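Local coordinates for membrane lipoprotein family protein (PDB 4PEV) that binds adenosine in the cleft between its two lobes and probably delivers nucleosides to an ABC transporter as a membrane-attached solute-binding lipoprotein, at residues Asp60-Arg64 against Phe90-Gln94; Glu100-Asp104 against Lys128-Tyr133; Leu156-Gln160 against Leu298-Asp302; Gly188-Gly192 against Tyr252-Gly256. The contacts are given in a common frame with arbitrary orientation. Residues are numbered along the deposited sequence.

Contact 1. Residues Asp60-Arg64 against Phe90-Gln94. With ADN (adenosine), chain F; GOL (glycerol), chain G.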
loop_
_atom_site.group_PDB
_atom_site.type_symbol
_atom_site.label_atom_id
_atom_site.label_comp_id
_atom_site.label_asym_id
_atom_site.label_seq_id
_atom_site.Cartn_x
_atom_site.Cartn_y
_atom_site.Cartn_z
ATOM N N ASP C 60 -9.506 4.627 -10.129
ATOM C CA ASP C 60 -10.175 3.357 -10.192
ATOM C C ASP C 60 -11.528 3.535 -9.552
ATOM O O ASP C 60 -12.540 3.620 -10.219
ATOM C CB ASP C 60 -9.350 2.330 -9.390
ATOM C CG ASP C 60 -9.277 1.031 -10.051
ATOM O OD1 ASP C 60 -9.875 0.925 -11.135
ATOM O OD2 ASP C 60 -8.613 0.130 -9.513
ATOM N N VAL C 61 -11.511 3.644 -8.234
ATOM C CA VAL C 61 -12.698 3.506 -7.430
ATOM C C VAL C 61 -12.944 4.832 -6.734
ATOM O O VAL C 61 -13.964 5.487 -6.964
ATOM C CB VAL C 61 -12.494 2.391 -6.380
ATOM C CG1 VAL C 61 -13.681 2.312 -5.431
ATOM C CG2 VAL C 61 -12.243 1.054 -7.067
ATOM N N GLY C 62 -11.972 5.243 -5.925
ATOM C CA GLY C 62 -12.203 6.253 -4.923
ATOM C C GLY C 62 -12.044 7.670 -5.388
ATOM O O GLY C 62 -12.917 8.503 -5.146
ATOM N N GLY C 63 -10.931 7.951 -6.048
ATOM C CA GLY C 63 -10.452 9.330 -6.171
ATOM C C GLY C 63 -9.651 9.773 -4.946
ATOM O O GLY C 63 -9.361 8.980 -4.048
ATOM N N ARG C 64 -9.280 11.046 -4.916
ATOM C CA ARG C 64 -8.522 11.608 -3.799
ATOM C C ARG C 64 -9.320 11.637 -2.482
ATOM O O ARG C 64 -10.546 11.442 -2.482
ATOM C CB ARG C 64 -8.031 13.001 -4.172
ATOM C CG ARG C 64 -7.035 12.982 -5.326
ATOM C CD ARG C 64 -6.776 14.369 -5.884
ATOM N NE ARG C 64 -7.875 14.835 -6.721
ATOM C CZ ARG C 64 -7.983 16.073 -7.197
ATOM N NH1 ARG C 64 -7.054 16.977 -6.915
ATOM N NH2 ARG C 64 -9.023 16.413 -7.957
ATOM N N PHE C 90 -7.906 15.290 -13.394
ATOM C CA PHE C 90 -8.247 14.067 -12.658
ATOM C C PHE C 90 -9.640 13.656 -13.061
ATOM O O PHE C 90 -10.407 14.461 -13.570
ATOM C CB PHE C 90 -8.190 14.285 -11.158
ATOM C CG PHE C 90 -6.838 14.691 -10.669
ATOM C CD1 PHE C 90 -5.850 13.744 -10.472
ATOM C CD2 PHE C 90 -6.545 16.023 -10.422
ATOM C CE1 PHE C 90 -4.603 14.108 -10.022
ATOM C CE2 PHE C 90 -5.296 16.398 -9.969
ATOM C CZ PHE C 90 -4.326 15.442 -9.761
ATOM N N GLN C 91 -9.961 12.389 -12.859
ATOM C CA GLN C 91 -11.282 11.898 -13.208
ATOM C C GLN C 91 -11.582 10.586 -12.492
ATOM O O GLN C 91 -10.723 9.700 -12.402
ATOM C CB GLN C 91 -11.375 11.713 -14.716
ATOM C CG GLN C 91 -12.752 11.298 -15.188
ATOM C CD GLN C 91 -12.856 11.263 -16.690
ATOM O OE1 GLN C 91 -12.207 12.036 -17.391
ATOM N NE2 GLN C 91 -13.682 10.362 -17.194
ATOM N N THR C 92 -12.805 10.476 -11.977
ATOM C CA THR C 92 -13.217 9.326 -11.165
ATOM C C THR C 92 -14.533 8.759 -11.701
ATOM O O THR C 92 -15.584 9.388 -11.555
ATOM C CB THR C 92 -13.373 9.713 -9.676
ATOM O OG1 THR C 92 -12.275 10.548 -9.270
ATOM C CG2 THR C 92 -13.410 8.466 -8.801
ATOM N N PRO C 93 -14.480 7.573 -12.326
ATOM C CA PRO C 93 -15.690 6.944 -12.822
ATOM C C PRO C 93 -16.644 6.659 -11.690
ATOM O O PRO C 93 -16.206 6.328 -10.581
ATOM C CB PRO C 93 -15.200 5.616 -13.420
ATOM C CG PRO C 93 -13.739 5.731 -13.537
ATOM C CD PRO C 93 -13.310 6.699 -12.477
ATOM N N GLN C 94 -17.935 6.770 -11.968
ATOM C CA GLN C 94 -18.958 6.592 -10.942
ATOM C C GLN C 94 -19.399 5.151 -10.803
ATOM O O GLN C 94 -20.043 4.819 -9.820
ATOM C CB GLN C 94 -20.164 7.482 -11.240
ATOM C CG GLN C 94 -19.862 8.965 -11.054
ATOM C CD GLN C 94 -19.241 9.275 -9.693
ATOM O OE1 GLN C 94 -19.924 9.240 -8.666
ATOM N NE2 GLN C 94 -17.934 9.581 -9.685
HETATM O "O5'" ADN F . -4.351 0.584 0.480
HETATM C "C5'" ADN F . -3.713 -0.692 0.279
HETATM C "C4'" ADN F . -3.562 -1.131 -1.181
HETATM O "O4'" ADN F . -4.827 -1.362 -1.806
HETATM C "C3'" ADN F . -2.852 -0.167 -2.128
HETATM O "O3'" ADN F . -1.428 -0.229 -1.999
HETATM C "C2'" ADN F . -3.364 -0.623 -3.490
HETATM O "O2'" ADN F . -2.646 -1.747 -4.017
HETATM C "C1'" ADN F . -4.783 -1.030 -3.191
HETATM N N9 ADN F . -5.720 0.084 -3.429
HETATM C C8 ADN F . -5.983 1.129 -2.610
HETATM N N7 ADN F . -6.917 1.957 -3.150
HETATM C C5 ADN F . -7.262 1.418 -4.339
HETATM C C6 ADN F . -8.182 1.754 -5.446
HETATM N N6 ADN F . -8.937 2.867 -5.376
HETATM N N1 ADN F . -8.233 0.927 -6.519
HETATM C C2 ADN F . -7.474 -0.187 -6.611
HETATM N N3 ADN F . -6.617 -0.552 -5.649
HETATM C C4 ADN F . -6.466 0.191 -4.519
HETATM C C1 GOL G . -11.506 14.542 -7.308
HETATM O O1 GOL G . -10.996 14.691 -8.629
HETATM C C2 GOL G . -11.809 13.075 -7.137
HETATM O O2 GOL G . -10.576 12.455 -7.417
HETATM C C3 GOL G . -12.255 12.755 -5.712
HETATM O O3 GOL G . -13.044 11.558 -5.658
#
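Arg64 lays its guanidinium flat on the ring of Phe90: the centres are 4.0 Å apart, the planes meet at 26°, and Arg64 CZ sits 29° off the ring normal, so the stack also qualifies as a cation-pi contact. The closest pair is Arg64 NH2 to Phe90 CD2, 3.5 Å. Towards the other end of the contact, the Thr92 methyl packs against backbone, with Thr92 CG2 3.5 Å from Val61 O and 3.7 Å from Gly63 N, while Pro93 CD lies 3.9 Å from Asp60 O. No direct hydrogen bond joins 60-64 to 90-94. A glycerol, probably from the crystallisation liquor, bridges them instead: Arg64 N donates to glycerol O2 (3.1 Å), which in turn bonds Thr92 OG1 (3.2 Å), and Arg64 NH2 reaches glycerol O1 at 2.7 Å. A CB on Gly63 would run into Thr92 OG1 and the glycerol. Asp60 directs its CB away from 90-94; its OD2 lies 3.1 Å from adenosine N1 and accepts a bond from Leu121 N. The loop after strand 54-59 thus meets the end of strand 87-91 and what follows it, at the C-terminal strand ends, the usual location of the ligand site in a periplasmic-binding-protein lobe.

Contact 2. Residues Glu100-Asp104 against Lys128-Tyr133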
loop_
_atom_site.group_PDB
_atom_site.type_symbol
_atom_site.label_atom_id
_atom_site.label_comp_id
_atom_site.label_asym_id
_atom_site.label_seq_id
_atom_site.Cartn_x
_atom_site.Cartn_y
_atom_site.Cartn_z
ATOM N N GLU C 100 -14.673 1.176 -19.205
ATOM C CA GLU C 100 -14.168 0.965 -20.569
ATOM C C GLU C 100 -14.591 2.075 -21.528
ATOM O O GLU C 100 -13.783 2.548 -22.336
ATOM C CB GLU C 100 -14.616 -0.387 -21.134
ATOM C CG GLU C 100 -13.837 -0.808 -22.383
ATOM C CD GLU C 100 -14.499 -1.938 -23.163
ATOM O OE1 GLU C 100 -14.132 -2.134 -24.350
ATOM O OE2 GLU C 100 -15.376 -2.632 -22.593
ATOM N N SER C 101 -15.856 2.470 -21.439
ATOM C CA SER C 101 -16.399 3.525 -22.277
ATOM C C SER C 101 -15.713 4.863 -22.057
ATOM O O SER C 101 -15.467 5.625 -22.992
ATOM C CB SER C 101 -17.871 3.700 -21.991
ATOM O OG SER C 101 -18.359 4.708 -22.845
ATOM N N VAL C 102 -15.429 5.134 -20.795
ATOM C CA VAL C 102 -14.757 6.351 -20.359
ATOM C C VAL C 102 -13.291 6.381 -20.818
ATOM O O VAL C 102 -12.747 7.436 -21.225
ATOM C CB VAL C 102 -14.897 6.453 -18.812
ATOM C CG1 VAL C 102 -13.733 7.165 -18.154
ATOM C CG2 VAL C 102 -16.209 7.123 -18.473
ATOM N N LEU C 103 -12.644 5.222 -20.738
ATOM C CA LEU C 103 -11.263 5.094 -21.178
ATOM C C LEU C 103 -11.172 5.216 -22.696
ATOM O O LEU C 103 -10.240 5.811 -23.228
ATOM C CB LEU C 103 -10.697 3.761 -20.705
ATOM C CG LEU C 103 -9.253 3.438 -21.086
ATOM C CD1 LEU C 103 -8.326 4.589 -20.745
ATOM C CD2 LEU C 103 -8.828 2.170 -20.386
ATOM N N ASP C 104 -12.170 4.666 -23.377
ATOM C CA ASP C 104 -12.257 4.703 -24.840
ATOM C C ASP C 104 -12.475 6.132 -25.358
ATOM O O ASP C 104 -11.826 6.556 -26.305
ATOM C CB ASP C 104 -13.378 3.746 -25.311
ATOM C CG ASP C 104 -13.335 3.474 -26.806
ATOM O OD1 ASP C 104 -13.989 4.227 -27.564
ATOM O OD2 ASP C 104 -12.662 2.502 -27.228
ATOM N N LYS C 128 -8.242 -4.261 -23.710
ATOM C CA LYS C 128 -9.157 -4.086 -24.830
ATOM C C LYS C 128 -8.949 -2.775 -25.590
ATOM O O LYS C 128 -8.983 -2.761 -26.825
ATOM C CB LYS C 128 -10.595 -4.125 -24.309
ATOM C CG LYS C 128 -10.948 -5.439 -23.635
ATOM C CD LYS C 128 -12.365 -5.441 -23.083
ATOM C CE LYS C 128 -12.944 -6.851 -23.069
ATOM N NZ LYS C 128 -13.710 -7.074 -21.813
ATOM N N VAL C 129 -8.748 -1.678 -24.854
ATOM C CA VAL C 129 -8.736 -0.333 -25.441
ATOM C C VAL C 129 -7.403 0.043 -26.105
ATOM O O VAL C 129 -7.390 0.645 -27.194
ATOM C CB VAL C 129 -9.104 0.731 -24.387
ATOM C CG1 VAL C 129 -8.866 2.136 -24.920
ATOM C CG2 VAL C 129 -10.552 0.576 -23.949
ATOM N N ALA C 130 -6.298 -0.302 -25.440
ATOM C CA ALA C 130 -4.961 0.045 -25.891
ATOM C C ALA C 130 -4.673 -0.307 -27.345
ATOM O O ALA C 130 -4.110 0.520 -28.058
ATOM C CB ALA C 130 -3.924 -0.586 -24.991
ATOM N N PRO C 131 -5.030 -1.530 -27.797
ATOM C CA PRO C 131 -4.728 -1.825 -29.210
ATOM C C PRO C 131 -5.552 -1.016 -30.233
ATOM O O PRO C 131 -5.032 -0.726 -31.300
ATOM C CB PRO C 131 -4.991 -3.334 -29.327
ATOM C CG PRO C 131 -5.938 -3.638 -28.219
ATOM C CD PRO C 131 -5.532 -2.726 -27.096
ATOM N N ARG C 132 -6.795 -0.645 -29.912
ATOM C CA ARG C 132 -7.571 0.304 -30.747
ATOM C C ARG C 132 -6.968 1.717 -30.933
ATOM O O ARG C 132 -7.317 2.387 -31.885
ATOM C CB ARG C 132 -8.972 0.521 -30.187
ATOM C CG ARG C 132 -9.833 -0.711 -30.074
ATOM C CD ARG C 132 -11.248 -0.294 -29.740
ATOM N NE ARG C 132 -11.799 -1.112 -28.669
ATOM C CZ ARG C 132 -12.837 -0.768 -27.901
ATOM N NH1 ARG C 132 -13.464 0.393 -28.073
ATOM N NH2 ARG C 132 -13.254 -1.594 -26.941
ATOM N N TYR C 133 -6.128 2.199 -30.019
ATOM C CA TYR C 133 -5.530 3.549 -30.157
ATOM C C TYR C 133 -4.021 3.482 -30.005
ATOM O O TYR C 133 -3.479 3.954 -29.015
ATOM C CB TYR C 133 -6.101 4.512 -29.115
ATOM C CG TYR C 133 -7.603 4.602 -29.132
ATOM C CD1 TYR C 133 -8.248 5.485 -29.969
ATOM C CD2 TYR C 133 -8.371 3.808 -28.303
ATOM C CE1 TYR C 133 -9.619 5.573 -29.996
ATOM C CE2 TYR C 133 -9.746 3.887 -28.317
ATOM C CZ TYR C 133 -10.361 4.776 -29.167
ATOM O OH TYR C 133 -11.721 4.874 -29.201
#
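Charge pairing dominates the exposed side of this helix-helix contact. Arg132 is shared by two acids one helical turn apart: its NH1 lies 2.4 Å from Asp104 OD2, a very short salt bridge, and its NH2 lies 2.8 Å from Glu100 OE1. The second pair is also a hydrogen bond, but a weak one, since the N-H...O angle is only 118°. Both acids have t chi1 rotamers, and although their CA-to-CB bonds point sideways, their carboxylates end close to 128-133. Together the three residues form a salt-bridge network.

A further polar link is the weak hydrogen bond from Tyr133 OH to Asp104 OD1, 2.9 Å, so the Asp104 carboxylate meets both Arg132 and Tyr133.

Apolar packing lies on the inner side. Val129 points at 100-104 and fits between Glu100 and Leu103, with Val129 CG2 3.9 Å from Glu100 CG and Val129 CG1 4.1 Å from Leu103 CG. Leu103 and Val129 both also touch Tyr138 of strand 137-141, which places this layer against the sheet.

The axes of the two short helical segments run 22° from parallel at a closest approach of 10.2 Å. Near-parallel neighbouring helices packed on a parallel sheet, each connecting successive strands, are characteristic of the alpha/beta Rossmann-like lobe of periplasmic binding proteins.

Contact 3. Residues Leu156-Gln160 against Leu298-Asp302. With ADN (adenosine), chain F.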
loop_
_atom_site.group_PDB
_atom_site.type_symbol
_atom_site.label_atom_id
_atom_site.label_comp_id
_atom_site.label_asym_id
_atom_site.label_seq_id
_atom_site.Cartn_x
_atom_site.Cartn_y
_atom_site.Cartn_z
ATOM N N LEU C 156 4.478 -2.064 -11.827
ATOM C CA LEU C 156 4.095 -3.075 -10.853
ATOM C C LEU C 156 4.987 -2.940 -9.658
ATOM O O LEU C 156 6.156 -2.583 -9.807
ATOM C CB LEU C 156 4.347 -4.470 -11.400
ATOM C CG LEU C 156 3.269 -5.045 -12.295
ATOM C CD1 LEU C 156 3.842 -6.255 -13.013
ATOM C CD2 LEU C 156 2.037 -5.400 -11.472
ATOM N N PHE C 157 4.455 -3.250 -8.478
ATOM C CA PHE C 157 5.272 -3.302 -7.271
ATOM C C PHE C 157 5.394 -4.735 -6.791
ATOM O O PHE C 157 4.580 -5.590 -7.134
ATOM C CB PHE C 157 4.691 -2.417 -6.177
ATOM C CG PHE C 157 4.691 -0.952 -6.517
ATOM C CD1 PHE C 157 3.658 -0.399 -7.263
ATOM C CD2 PHE C 157 5.706 -0.128 -6.081
ATOM C CE1 PHE C 157 3.653 0.948 -7.576
ATOM C CE2 PHE C 157 5.710 1.222 -6.387
ATOM C CZ PHE C 157 4.682 1.762 -7.134
ATOM N N ARG C 158 6.434 -4.994 -6.014
ATOM C CA ARG C 158 6.625 -6.301 -5.408
ATOM C C ARG C 158 6.244 -6.172 -3.930
ATOM O O ARG C 158 7.111 -6.053 -3.058
ATOM C CB ARG C 158 8.075 -6.758 -5.605
ATOM C CG ARG C 158 8.494 -6.925 -7.067
ATOM C CD ARG C 158 9.883 -7.555 -7.193
ATOM N NE ARG C 158 10.927 -6.692 -6.635
ATOM C CZ ARG C 158 11.486 -5.662 -7.273
ATOM N NH1 ARG C 158 11.135 -5.360 -8.525
ATOM N NH2 ARG C 158 12.411 -4.927 -6.657
ATOM N N GLU C 159 4.934 -6.187 -3.674
ATOM C CA GLU C 159 4.369 -5.893 -2.355
ATOM C C GLU C 159 4.766 -6.899 -1.293
ATOM O O GLU C 159 4.776 -6.580 -0.110
ATOM C CB GLU C 159 2.842 -5.848 -2.411
ATOM C CG GLU C 159 2.257 -4.607 -3.057
ATOM C CD GLU C 159 2.167 -4.675 -4.571
ATOM O OE1 GLU C 159 2.535 -5.704 -5.175
ATOM O OE2 GLU C 159 1.708 -3.680 -5.167
ATOM N N GLN C 160 5.075 -8.119 -1.704
ATOM C CA GLN C 160 5.576 -9.124 -0.774
ATOM C C GLN C 160 6.760 -8.558 0.020
ATOM O O GLN C 160 6.902 -8.794 1.234
ATOM C CB GLN C 160 6.010 -10.397 -1.513
ATOM C CG GLN C 160 4.974 -10.985 -2.471
ATOM C CD GLN C 160 5.292 -10.743 -3.947
ATOM O OE1 GLN C 160 5.654 -9.638 -4.360
ATOM N NE2 GLN C 160 5.155 -11.786 -4.747
ATOM N N LEU C 298 5.401 1.884 2.827
ATOM C CA LEU C 298 5.354 2.919 1.791
ATOM C C LEU C 298 5.306 2.288 0.441
ATOM O O LEU C 298 5.974 1.300 0.199
ATOM C CB LEU C 298 6.584 3.816 1.825
ATOM C CG LEU C 298 6.806 4.577 3.116
ATOM C CD1 LEU C 298 8.193 5.194 3.082
ATOM C CD2 LEU C 298 5.731 5.635 3.306
ATOM N N LYS C 299 4.519 2.886 -0.441
ATOM C CA LYS C 299 4.458 2.487 -1.834
ATOM C C LYS C 299 4.540 3.769 -2.631
ATOM O O LYS C 299 3.655 4.624 -2.523
ATOM C CB LYS C 299 3.157 1.749 -2.110
ATOM C CG LYS C 299 3.048 1.229 -3.529
ATOM C CD LYS C 299 2.415 -0.167 -3.616
ATOM C CE LYS C 299 0.950 -0.128 -3.994
ATOM N NZ LYS C 299 0.399 -1.497 -4.211
ATOM N N ARG C 300 5.612 3.921 -3.403
ATOM C CA ARG C 300 5.889 5.185 -4.080
ATOM C C ARG C 300 5.161 5.314 -5.412
ATOM O O ARG C 300 5.778 5.455 -6.470
ATOM C CB ARG C 300 7.391 5.369 -4.252
ATOM C CG ARG C 300 8.175 5.307 -2.944
ATOM C CD ARG C 300 7.592 6.225 -1.871
ATOM N NE ARG C 300 7.519 7.605 -2.338
ATOM C CZ ARG C 300 8.507 8.485 -2.243
ATOM N NH1 ARG C 300 9.650 8.152 -1.680
ATOM N NH2 ARG C 300 8.354 9.710 -2.705
ATOM N N VAL C 301 3.832 5.316 -5.325
ATOM C CA VAL C 301 2.965 5.531 -6.477
ATOM C C VAL C 301 3.209 6.905 -7.115
ATOM O O VAL C 301 3.058 7.084 -8.330
ATOM C CB VAL C 301 1.483 5.418 -6.062
ATOM C CG1 VAL C 301 0.551 5.758 -7.222
ATOM C CG2 VAL C 301 1.185 4.020 -5.559
ATOM N N ASP C 302 3.571 7.872 -6.278
ATOM C CA ASP C 302 3.869 9.227 -6.726
ATOM C C ASP C 302 5.053 9.254 -7.663
ATOM O O ASP C 302 5.051 10.006 -8.636
ATOM C CB ASP C 302 4.104 10.153 -5.533
ATOM C CG ASP C 302 5.192 9.658 -4.593
ATOM O OD1 ASP C 302 5.251 8.443 -4.266
ATOM O OD2 ASP C 302 5.991 10.513 -4.164
HETATM O "O5'" ADN F . -4.351 0.584 0.480
HETATM C "C5'" ADN F . -3.713 -0.692 0.279
HETATM C "C4'" ADN F . -3.562 -1.131 -1.181
HETATM O "O4'" ADN F . -4.827 -1.362 -1.806
HETATM C "C3'" ADN F . -2.852 -0.167 -2.128
HETATM O "O3'" ADN F . -1.428 -0.229 -1.999
HETATM C "C2'" ADN F . -3.364 -0.623 -3.490
HETATM O "O2'" ADN F . -2.646 -1.747 -4.017
HETATM C "C1'" ADN F . -4.783 -1.030 -3.191
HETATM N N9 ADN F . -5.720 0.084 -3.429
HETATM C C8 ADN F . -5.983 1.129 -2.610
HETATM N N7 ADN F . -6.917 1.957 -3.150
HETATM C C5 ADN F . -7.262 1.418 -4.339
HETATM C C6 ADN F . -8.182 1.754 -5.446
HETATM N N6 ADN F . -8.937 2.867 -5.376
HETATM N N1 ADN F . -8.233 0.927 -6.519
HETATM C C2 ADN F . -7.474 -0.187 -6.611
HETATM N N3 ADN F . -6.617 -0.552 -5.649
HETATM C C4 ADN F . -6.466 0.191 -4.519
#
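The ribose end of the adenosine pocket is built here around Lys299, an adenosine-binding residue. Lys299 NZ donates to adenosine O2' at 3.1 Å and, weakly, to O3' at 3.1 Å. Lys299 NZ also forms a salt bridge with Glu159 OE2, 2.7 Å away, and another with Asp142, its strongest polar partner. The lysine chain crosses the face of Phe157: Lys299 CG stands 3.8 Å from the ring centroid, only 5° off the normal, a CH-pi contact that holds the aliphatic part while the charged end reaches the sugar. Each segment runs from a strand end into a helix, 152-157 into 159-181 and 293-299 into 301-313, and the strands belong to different sheets, so the contact spans the two lobes of the periplasmic-binding-protein fold. Beyond the lysine, Phe157 CZ approaches Arg300 O at 3.9 Å, and Phe157 CE1 meets Val301 CG2 at 4.4 Å. Arg300 centres an inverse gamma turn, marked by a weak bond from Val301 N to Lys299 O, 2.9 Å.

Contact 4. Residues Gly188-Gly192 against Tyr252-Gly256. With ADN (adenosine), chain F.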
loop_
_atom_site.group_PDB
_atom_site.type_symbol
_atom_site.label_atom_id
_atom_site.label_comp_id
_atom_site.label_asym_id
_atom_site.label_seq_id
_atom_site.Cartn_x
_atom_site.Cartn_y
_atom_site.Cartn_z
ATOM N N GLY C 188 -2.966 -8.585 12.459
ATOM C CA GLY C 188 -4.166 -8.527 11.655
ATOM C C GLY C 188 -4.010 -7.627 10.467
ATOM O O GLY C 188 -3.013 -6.920 10.341
ATOM N N ALA C 189 -5.001 -7.674 9.586
ATOM C CA ALA C 189 -5.062 -6.768 8.450
ATOM C C ALA C 189 -6.487 -6.646 7.991
ATOM O O ALA C 189 -7.187 -7.649 7.901
ATOM C CB ALA C 189 -4.203 -7.274 7.307
ATOM N N VAL C 190 -6.913 -5.414 7.729
ATOM C CA VAL C 190 -8.200 -5.153 7.120
ATOM C C VAL C 190 -7.896 -4.788 5.686
ATOM O O VAL C 190 -7.223 -3.780 5.432
ATOM C CB VAL C 190 -8.957 -4.000 7.806
ATOM C CG1 VAL C 190 -10.304 -3.777 7.119
ATOM C CG2 VAL C 190 -9.137 -4.287 9.296
ATOM N N ALA C 191 -8.381 -5.618 4.762
ATOM C CA ALA C 191 -8.032 -5.498 3.354
ATOM C C ALA C 191 -9.224 -5.042 2.553
ATOM O O ALA C 191 -10.366 -5.156 3.006
ATOM C CB ALA C 191 -7.529 -6.826 2.823
ATOM N N GLY C 192 -8.949 -4.513 1.366
ATOM C CA GLY C 192 -9.998 -4.091 0.452
ATOM C C GLY C 192 -10.452 -5.257 -0.396
ATOM O O GLY C 192 -10.923 -6.261 0.124
ATOM N N TYR C 252 -2.759 -3.985 10.359
ATOM C CA TYR C 252 -2.174 -3.491 9.103
ATOM C C TYR C 252 -3.248 -3.028 8.133
ATOM O O TYR C 252 -4.138 -3.793 7.771
ATOM C CB TYR C 252 -1.355 -4.605 8.455
ATOM C CG TYR C 252 -0.520 -4.219 7.277
ATOM C CD1 TYR C 252 -0.062 -2.918 7.093
ATOM C CD2 TYR C 252 -0.122 -5.190 6.363
ATOM C CE1 TYR C 252 0.738 -2.596 6.003
ATOM C CE2 TYR C 252 0.686 -4.888 5.274
ATOM C CZ TYR C 252 1.111 -3.596 5.094
ATOM O OH TYR C 252 1.900 -3.307 4.008
ATOM N N GLY C 253 -3.150 -1.789 7.678
ATOM C CA GLY C 253 -4.165 -1.221 6.787
ATOM C C GLY C 253 -3.866 -1.438 5.325
ATOM O O GLY C 253 -3.017 -0.775 4.771
ATOM N N VAL C 254 -4.572 -2.365 4.695
ATOM C CA VAL C 254 -4.321 -2.680 3.290
ATOM C C VAL C 254 -5.593 -2.502 2.436
ATOM O O VAL C 254 -5.884 -3.303 1.549
ATOM C CB VAL C 254 -3.760 -4.114 3.117
ATOM C CG1 VAL C 254 -2.992 -4.217 1.810
ATOM C CG2 VAL C 254 -2.847 -4.501 4.271
ATOM N N ALA C 255 -6.304 -1.402 2.653
ATOM C CA ALA C 255 -7.633 -1.222 2.078
ATOM C C ALA C 255 -7.960 0.207 1.613
ATOM O O ALA C 255 -9.130 0.600 1.596
ATOM C CB ALA C 255 -8.664 -1.687 3.093
ATOM N N GLY C 256 -6.955 0.977 1.210
ATOM C CA GLY C 256 -7.177 2.384 0.856
ATOM C C GLY C 256 -7.997 3.154 1.896
ATOM O O GLY C 256 -7.745 3.087 3.106
HETATM O "O5'" ADN F . -4.351 0.584 0.480
HETATM C "C5'" ADN F . -3.713 -0.692 0.279
HETATM C "C4'" ADN F . -3.562 -1.131 -1.181
HETATM O "O4'" ADN F . -4.827 -1.362 -1.806
HETATM C "C3'" ADN F . -2.852 -0.167 -2.128
HETATM O "O3'" ADN F . -1.428 -0.229 -1.999
HETATM C "C2'" ADN F . -3.364 -0.623 -3.490
HETATM O "O2'" ADN F . -2.646 -1.747 -4.017
HETATM C "C1'" ADN F . -4.783 -1.030 -3.191
HETATM N N9 ADN F . -5.720 0.084 -3.429
HETATM C C8 ADN F . -5.983 1.129 -2.610
HETATM N N7 ADN F . -6.917 1.957 -3.150
HETATM C C5 ADN F . -7.262 1.418 -4.339
HETATM C C6 ADN F . -8.182 1.754 -5.446
HETATM N N6 ADN F . -8.937 2.867 -5.376
HETATM N N1 ADN F . -8.233 0.927 -6.519
HETATM C C2 ADN F . -7.474 -0.187 -6.611
HETATM N N3 ADN F . -6.617 -0.552 -5.649
HETATM C C4 ADN F . -6.466 0.191 -4.519
#
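The two parallel strands have the usual spacing of a hydrogen-bonded sheet, their short axes 4.9 Å apart and 21° from parallel. Ala189, Ala191, Tyr252 and Val254 share one face of the sheet, Val190 the other. On the first face, Ala189 CB meets Tyr252 CB at 4.1 Å and Val254 CG2 at 4.3 Å. Tyr252 takes the t rotamer (chi1 -171°), which leads its ring away from 188-192; its hydroxyl bonds Gln281, and the ring meets Tyr205 of helix 196-214. Past the last bridge, Ala255 points its methyl back at the neighbouring strand, with Ala255 CB 3.3 Å from Gly192 N and 3.5 Å from Val190 O. Backbone bonds alternate along the ladder: Tyr252 N to Gly188 O (2.9 Å), Val190 N to Tyr252 O (3.2 Å), Val254 N to Val190 O (3.1 Å) and Gly192 N to Val254 O (3.3 Å). Gly256, at phi 48°, would place a CB 2.9 Å from adenosine N7. Its N donates to adenosine O5' at 2.7 Å. The chemistry therefore implies recognition of the ribose 5'-hydroxyl by main chain, in the loop just past the C-terminal end of strand 248-254.

From the N terminus, contact 1 closes first, joining the loop after strand 54-59 to the end of strand 87-91 across helix 69-84. Contact 2 follows in series, bringing helices 99-108 and 123-132 together; contacts 1 and 2 touch where Gln91 NE2 lies 3.3 Å from Val102 CG1, although contact 2 itself stays away from the ligand. Contact 3 spans the longest separation, 138 residues, and ties the first sheet to the second. Contact 4 falls wholly within that span, pairing two neighbouring strands of the second sheet. No contacts cross along the chain. Contacts 1, 3 and 4 all touch adenosine, so strand ends and the loops after them, from both sheets, converge on it.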